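Long-range contact in PLP-Dependent L-Arginine Hydroxylase MppP (Streptomyces wadayamensis, PDB 6C9B), which is a PLP-dependent oxidase acting on L-arginine, yielding 4-hydroxy-2-ketoarginine and 2-ketoarginine: residues V105-I118 with S149-T162. Sequence-based numbering, arbitrary orientation.
Sequences VDRVALVHPTFDNI and SVGCVFVTTPNNPT. With EGV ((4S)-5-carbamimidamido-4-hydroxy-2-oxopentanoic acid), chain F.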
loop_
_atom_site.group_PDB
_atom_site.type_symbol
_atom_site.label_atom_id
_atom_site.label_comp_id
_atom_site.label_asym_id
_atom_site.label_seq_id
_atom_site.Cartn_x
_atom_site.Cartn_y
_atom_site.Cartn_z
ATOM N N VAL B 105 -8.186 -2.071 22.292
ATOM C CA VAL B 105 -7.062 -1.598 23.082
ATOM C C VAL B 105 -7.107 -0.077 23.125
ATOM O O VAL B 105 -7.376 0.570 22.109
ATOM C CB VAL B 105 -5.744 -2.093 22.460
ATOM C CG1 VAL B 105 -4.537 -1.490 23.147
ATOM C CG2 VAL B 105 -5.719 -3.608 22.504
ATOM N N ASP B 106 -6.797 0.489 24.286
ATOM C CA ASP B 106 -6.717 1.936 24.468
ATOM C C ASP B 106 -5.274 2.460 24.441
ATOM O O ASP B 106 -5.041 3.570 23.948
ATOM C CB ASP B 106 -7.366 2.341 25.803
ATOM C CG ASP B 106 -8.876 2.203 25.781
ATOM O OD1 ASP B 106 -9.471 2.479 24.723
ATOM O OD2 ASP B 106 -9.453 1.821 26.821
ATOM N N ARG B 107 -4.305 1.708 24.983
ATOM C CA ARG B 107 -2.935 2.198 25.172
ATOM C C ARG B 107 -1.933 1.134 24.729
ATOM O O ARG B 107 -2.163 -0.070 24.903
ATOM C CB ARG B 107 -2.681 2.578 26.648
ATOM C CG ARG B 107 -3.784 3.410 27.286
ATOM C CD ARG B 107 -3.248 4.385 28.351
ATOM N NE ARG B 107 -2.309 3.760 29.269
ATOM C CZ ARG B 107 -1.346 4.404 29.922
ATOM N NH1 ARG B 107 -0.548 3.734 30.743
ATOM N NH2 ARG B 107 -1.165 5.708 29.754
ATOM N N VAL B 108 -0.812 1.587 24.158
ATOM C CA VAL B 108 0.244 0.710 23.652
ATOM C C VAL B 108 1.570 1.169 24.229
ATOM O O VAL B 108 1.877 2.363 24.193
ATOM C CB VAL B 108 0.298 0.740 22.109
ATOM C CG1 VAL B 108 1.416 -0.104 21.546
ATOM C CG2 VAL B 108 -1.028 0.312 21.533
ATOM N N ALA B 109 2.344 0.233 24.782
ATOM C CA ALA B 109 3.721 0.522 25.166
ATOM C C ALA B 109 4.590 0.334 23.930
ATOM O O ALA B 109 4.496 -0.697 23.254
ATOM C CB ALA B 109 4.159 -0.392 26.310
ATOM N N LEU B 110 5.384 1.361 23.588
ATOM C CA LEU B 110 6.144 1.387 22.353
ATOM C C LEU B 110 7.591 1.770 22.623
ATOM O O LEU B 110 7.861 2.716 23.374
ATOM C CB LEU B 110 5.543 2.386 21.361
ATOM C CG LEU B 110 6.261 2.590 20.043
ATOM C CD1 LEU B 110 6.322 1.327 19.209
ATOM C CD2 LEU B 110 5.548 3.641 19.266
ATOM N N VAL B 111 8.518 1.012 22.039
ATOM C CA VAL B 111 9.935 1.337 22.224
ATOM C C VAL B 111 10.228 2.743 21.701
ATOM O O VAL B 111 9.653 3.206 20.708
ATOM C CB VAL B 111 10.830 0.279 21.553
ATOM C CG1 VAL B 111 10.621 0.236 20.029
ATOM C CG2 VAL B 111 12.288 0.533 21.900
ATOM N N HIS B 112 11.111 3.446 22.406
ATOM C CA HIS B 112 11.418 4.836 22.123
ATOM C C HIS B 112 12.934 4.979 22.223
ATOM O O HIS B 112 13.517 4.594 23.242
ATOM C CB HIS B 112 10.711 5.733 23.145
ATOM C CG HIS B 112 10.940 7.194 22.948
ATOM N ND1 HIS B 112 11.770 7.940 23.766
ATOM C CD2 HIS B 112 10.425 8.058 22.045
ATOM C CE1 HIS B 112 11.763 9.197 23.358
ATOM N NE2 HIS B 112 10.955 9.297 22.321
ATOM N N PRO B 113 13.613 5.505 21.196
ATOM C CA PRO B 113 13.115 5.941 19.897
ATOM C C PRO B 113 12.768 4.769 19.010
ATOM O O PRO B 113 13.167 3.626 19.286
ATOM C CB PRO B 113 14.297 6.727 19.331
ATOM C CG PRO B 113 15.482 5.945 19.863
ATOM C CD PRO B 113 15.086 5.589 21.277
ATOM N N THR B 114 12.030 5.042 17.937
ATOM C CA THR B 114 11.833 4.062 16.876
ATOM C C THR B 114 11.391 4.827 15.637
ATOM O O THR B 114 11.187 6.044 15.672
ATOM C CB THR B 114 10.862 2.936 17.295
ATOM O OG1 THR B 114 11.075 1.783 16.454
ATOM C CG2 THR B 114 9.416 3.355 17.251
ATOM N N PHE B 115 11.259 4.109 14.535
ATOM C CA PHE B 115 10.842 4.728 13.282
ATOM C C PHE B 115 9.468 5.379 13.476
ATOM O O PHE B 115 8.537 4.745 13.989
ATOM C CB PHE B 115 10.805 3.663 12.182
ATOM C CG PHE B 115 10.220 4.140 10.889
ATOM C CD1 PHE B 115 10.503 5.411 10.407
ATOM C CD2 PHE B 115 9.389 3.307 10.151
ATOM C CE1 PHE B 115 9.958 5.857 9.207
ATOM C CE2 PHE B 115 8.856 3.733 8.948
ATOM C CZ PHE B 115 9.134 5.017 8.478
ATOM N N ASP B 116 9.357 6.655 13.110
ATOM C CA ASP B 116 8.274 7.460 13.669
ATOM C C ASP B 116 6.926 7.095 13.082
ATOM O O ASP B 116 5.898 7.374 13.725
ATOM C CB ASP B 116 8.542 8.984 13.542
ATOM C CG ASP B 116 8.574 9.519 12.080
ATOM O OD1 ASP B 116 8.692 8.737 11.128
ATOM O OD2 ASP B 116 8.472 10.756 11.922
ATOM N N ASN B 117 6.873 6.399 11.948
ATOM C CA ASN B 117 5.548 6.172 11.412
ATOM C C ASN B 117 4.814 5.098 12.215
ATOM O O ASN B 117 3.579 5.097 12.213
ATOM C CB ASN B 117 5.584 5.881 9.914
ATOM C CG ASN B 117 5.857 4.475 9.591
ATOM O OD1 ASN B 117 6.470 3.742 10.362
ATOM N ND2 ASN B 117 5.426 4.073 8.401
ATOM N N ILE B 118 5.533 4.253 12.970
ATOM C CA ILE B 118 4.867 3.323 13.890
ATOM C C ILE B 118 4.033 4.113 14.889
ATOM O O ILE B 118 2.834 3.858 15.081
ATOM C CB ILE B 118 5.892 2.420 14.602
ATOM C CG1 ILE B 118 6.586 1.474 13.605
ATOM C CG2 ILE B 118 5.210 1.563 15.657
ATOM C CD1 ILE B 118 7.851 0.833 14.142
ATOM N N SER B 149 -1.767 -1.597 32.356
ATOM C CA SER B 149 -2.314 -0.383 31.776
ATOM C C SER B 149 -2.272 -0.340 30.253
ATOM O O SER B 149 -2.813 0.606 29.679
ATOM C CB SER B 149 -1.566 0.840 32.310
ATOM O OG SER B 149 -0.251 0.889 31.797
ATOM N N VAL B 150 -1.649 -1.309 29.579
ATOM C CA VAL B 150 -1.613 -1.292 28.122
ATOM C C VAL B 150 -2.177 -2.603 27.594
ATOM O O VAL B 150 -2.182 -3.628 28.277
ATOM C CB VAL B 150 -0.194 -1.062 27.557
ATOM C CG1 VAL B 150 0.363 0.258 28.043
ATOM C CG2 VAL B 150 0.738 -2.213 27.949
ATOM N N GLY B 151 -2.636 -2.559 26.347
ATOM C CA GLY B 151 -3.178 -3.741 25.704
ATOM C C GLY B 151 -2.205 -4.405 24.749
ATOM O O GLY B 151 -2.488 -5.496 24.227
ATOM N N CYS B 152 -1.080 -3.733 24.493
ATOM C CA CYS B 152 -0.095 -4.169 23.511
ATOM C C CYS B 152 1.236 -3.558 23.898
ATOM O O CYS B 152 1.284 -2.413 24.354
ATOM C CB CYS B 152 -0.477 -3.732 22.101
ATOM S SG CYS B 152 0.684 -4.147 20.826
ATOM N N VAL B 153 2.284 -4.356 23.752
ATOM C CA VAL B 153 3.678 -3.920 23.837
ATOM C C VAL B 153 4.251 -4.102 22.450
ATOM O O VAL B 153 4.125 -5.186 21.874
ATOM C CB VAL B 153 4.467 -4.754 24.860
ATOM C CG1 VAL B 153 5.935 -4.358 24.850
ATOM C CG2 VAL B 153 3.894 -4.601 26.266
ATOM N N PHE B 154 4.826 -3.037 21.891
ATOM C CA PHE B 154 5.306 -3.042 20.510
ATOM C C PHE B 154 6.811 -2.799 20.493
ATOM O O PHE B 154 7.278 -1.753 20.971
ATOM C CB PHE B 154 4.591 -1.971 19.701
ATOM C CG PHE B 154 4.799 -2.094 18.218
ATOM C CD1 PHE B 154 6.037 -1.816 17.645
ATOM C CD2 PHE B 154 3.774 -2.447 17.403
ATOM C CE1 PHE B 154 6.213 -1.931 16.270
ATOM C CE2 PHE B 154 3.949 -2.543 16.040
ATOM C CZ PHE B 154 5.178 -2.300 15.483
ATOM N N VAL B 155 7.564 -3.740 19.909
ATOM C CA VAL B 155 9.023 -3.657 19.876
ATOM C C VAL B 155 9.510 -3.790 18.439
ATOM O O VAL B 155 9.169 -4.752 17.739
ATOM C CB VAL B 155 9.692 -4.736 20.747
ATOM C CG1 VAL B 155 11.242 -4.617 20.665
ATOM C CG2 VAL B 155 9.248 -4.618 22.192
ATOM N N THR B 156 10.300 -2.821 18.009
ATOM C CA THR B 156 11.006 -2.882 16.740
ATOM C C THR B 156 12.363 -3.522 17.007
ATOM O O THR B 156 13.124 -3.029 17.850
ATOM C CB THR B 156 11.163 -1.465 16.199
ATOM O OG1 THR B 156 9.881 -0.824 16.166
ATOM C CG2 THR B 156 11.775 -1.464 14.795
ATOM N N THR B 157 12.658 -4.638 16.331
ATOM C CA THR B 157 13.927 -5.329 16.573
ATOM C C THR B 157 14.402 -6.033 15.312
ATOM O O THR B 157 13.657 -6.817 14.706
ATOM C CB THR B 157 13.831 -6.329 17.733
ATOM O OG1 THR B 157 15.098 -6.992 17.857
ATOM C CG2 THR B 157 12.716 -7.377 17.513
ATOM N N PRO B 158 15.632 -5.749 14.855
ATOM C CA PRO B 158 16.553 -4.710 15.329
ATOM C C PRO B 158 15.910 -3.354 15.244
ATOM O O PRO B 158 15.115 -3.076 14.329
ATOM C CB PRO B 158 17.750 -4.831 14.382
ATOM C CG PRO B 158 17.661 -6.226 13.850
ATOM C CD PRO B 158 16.191 -6.486 13.719
ATOM N N ASN B 159 16.191 -2.498 16.219
ATOM C CA ASN B 159 15.495 -1.225 16.218
ATOM C C ASN B 159 16.038 -0.341 15.109
ATOM O O ASN B 159 17.208 -0.431 14.710
ATOM C CB ASN B 159 15.614 -0.513 17.558
ATOM C CG ASN B 159 14.556 0.594 17.735
ATOM O OD1 ASN B 159 13.571 0.711 16.947
ATOM N ND2 ASN B 159 14.732 1.402 18.763
ATOM N N ASN B 160 15.161 0.488 14.611
ATOM C CA ASN B 160 15.464 1.594 13.699
ATOM C C ASN B 160 15.181 2.830 14.521
ATOM O O ASN B 160 14.015 3.067 14.860
ATOM C CB ASN B 160 14.555 1.520 12.475
ATOM C CG ASN B 160 14.785 2.622 11.501
ATOM O OD1 ASN B 160 15.611 3.514 11.710
ATOM N ND2 ASN B 160 14.093 2.537 10.388
ATOM N N PRO B 161 16.172 3.650 14.886
ATOM C CA PRO B 161 17.471 3.833 14.235
ATOM C C PRO B 161 18.704 3.249 14.909
ATOM O O PRO B 161 19.824 3.397 14.419
ATOM C CB PRO B 161 17.576 5.361 14.205
ATOM C CG PRO B 161 16.977 5.756 15.524
ATOM C CD PRO B 161 15.816 4.813 15.723
ATOM N N THR B 162 18.536 2.567 16.029
ATOM C CA THR B 162 19.667 2.267 16.884
ATOM C C THR B 162 20.345 0.940 16.580
ATOM O O THR B 162 21.464 0.712 17.058
ATOM C CB THR B 162 19.230 2.207 18.343
ATOM O OG1 THR B 162 18.416 1.037 18.510
ATOM C CG2 THR B 162 18.480 3.468 18.772
HETATM C C10 EGV F . 13.561 4.728 6.951
HETATM C C02 EGV F . 9.230 5.282 4.415
HETATM C C03 EGV F . 7.026 5.577 5.551
HETATM C C06 EGV F . 10.069 4.354 5.271
HETATM C C07 EGV F . 11.212 5.198 5.877
HETATM C C09 EGV F . 12.071 4.427 6.912
HETATM N N01 EGV F . 8.308 6.095 5.195
HETATM N N04 EGV F . 6.127 6.374 6.301
HETATM N N05 EGV F . 6.693 4.348 5.215
HETATM O O08 EGV F . 10.593 3.353 4.496
HETATM O O11 EGV F . 14.246 4.003 7.647
HETATM O O12 EGV F . 14.063 5.665 6.300
HETATM O O13 EGV F . 11.597 3.599 7.683
#
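Strands 107-112 and 152-156 are parallel neighbours in the central seven-stranded sheet of a class I aminotransferase fold, and the loops after them reach the product pocket. Three backbone bonds join the strands: Ala109 N to Cys152 O, Phe154 N to Ala109 O at 2.7 Å, and Val111 N to Phe154 O. Arg107 grips Ser149, just before strand 152-156, side-on. Its NE reaches Ser149 O and its NH1 reaches Ser149 OG at 3.0 Å. Both acceptors lie in the guanidinium plane, which fixes the rotation of the group. Ser149 OG is also bonded to Leu146 O.

On one face of the sheet, Leu110 lies beside Phe154, with its CD1 3.5 Å from Phe154 CD1. Ile118 CG2 sits over a face of the Phe154 ring in a CH-pi contact, 3.9 Å from the centroid. Helix 90-101 also packs on Phe154.

At the C-terminal end of strand 152-156, Thr156 OG1 donates to Thr114 OG1, which is anti to its backbone N (chi1 -159°). Asn159 is held at both ends of its amide: OD1 accepts from Thr114 OG1 at 2.8 Å, while ND2 donates to Pro113 O, nearly straight at 170°, and to Glu134 OE2. C09 of the product lies over one face of the Phe115 ring, offset toward the rim. Asn160 ND2 bonds O3 of the modified lysine at position 221 and, at 3.1 Å, product O11.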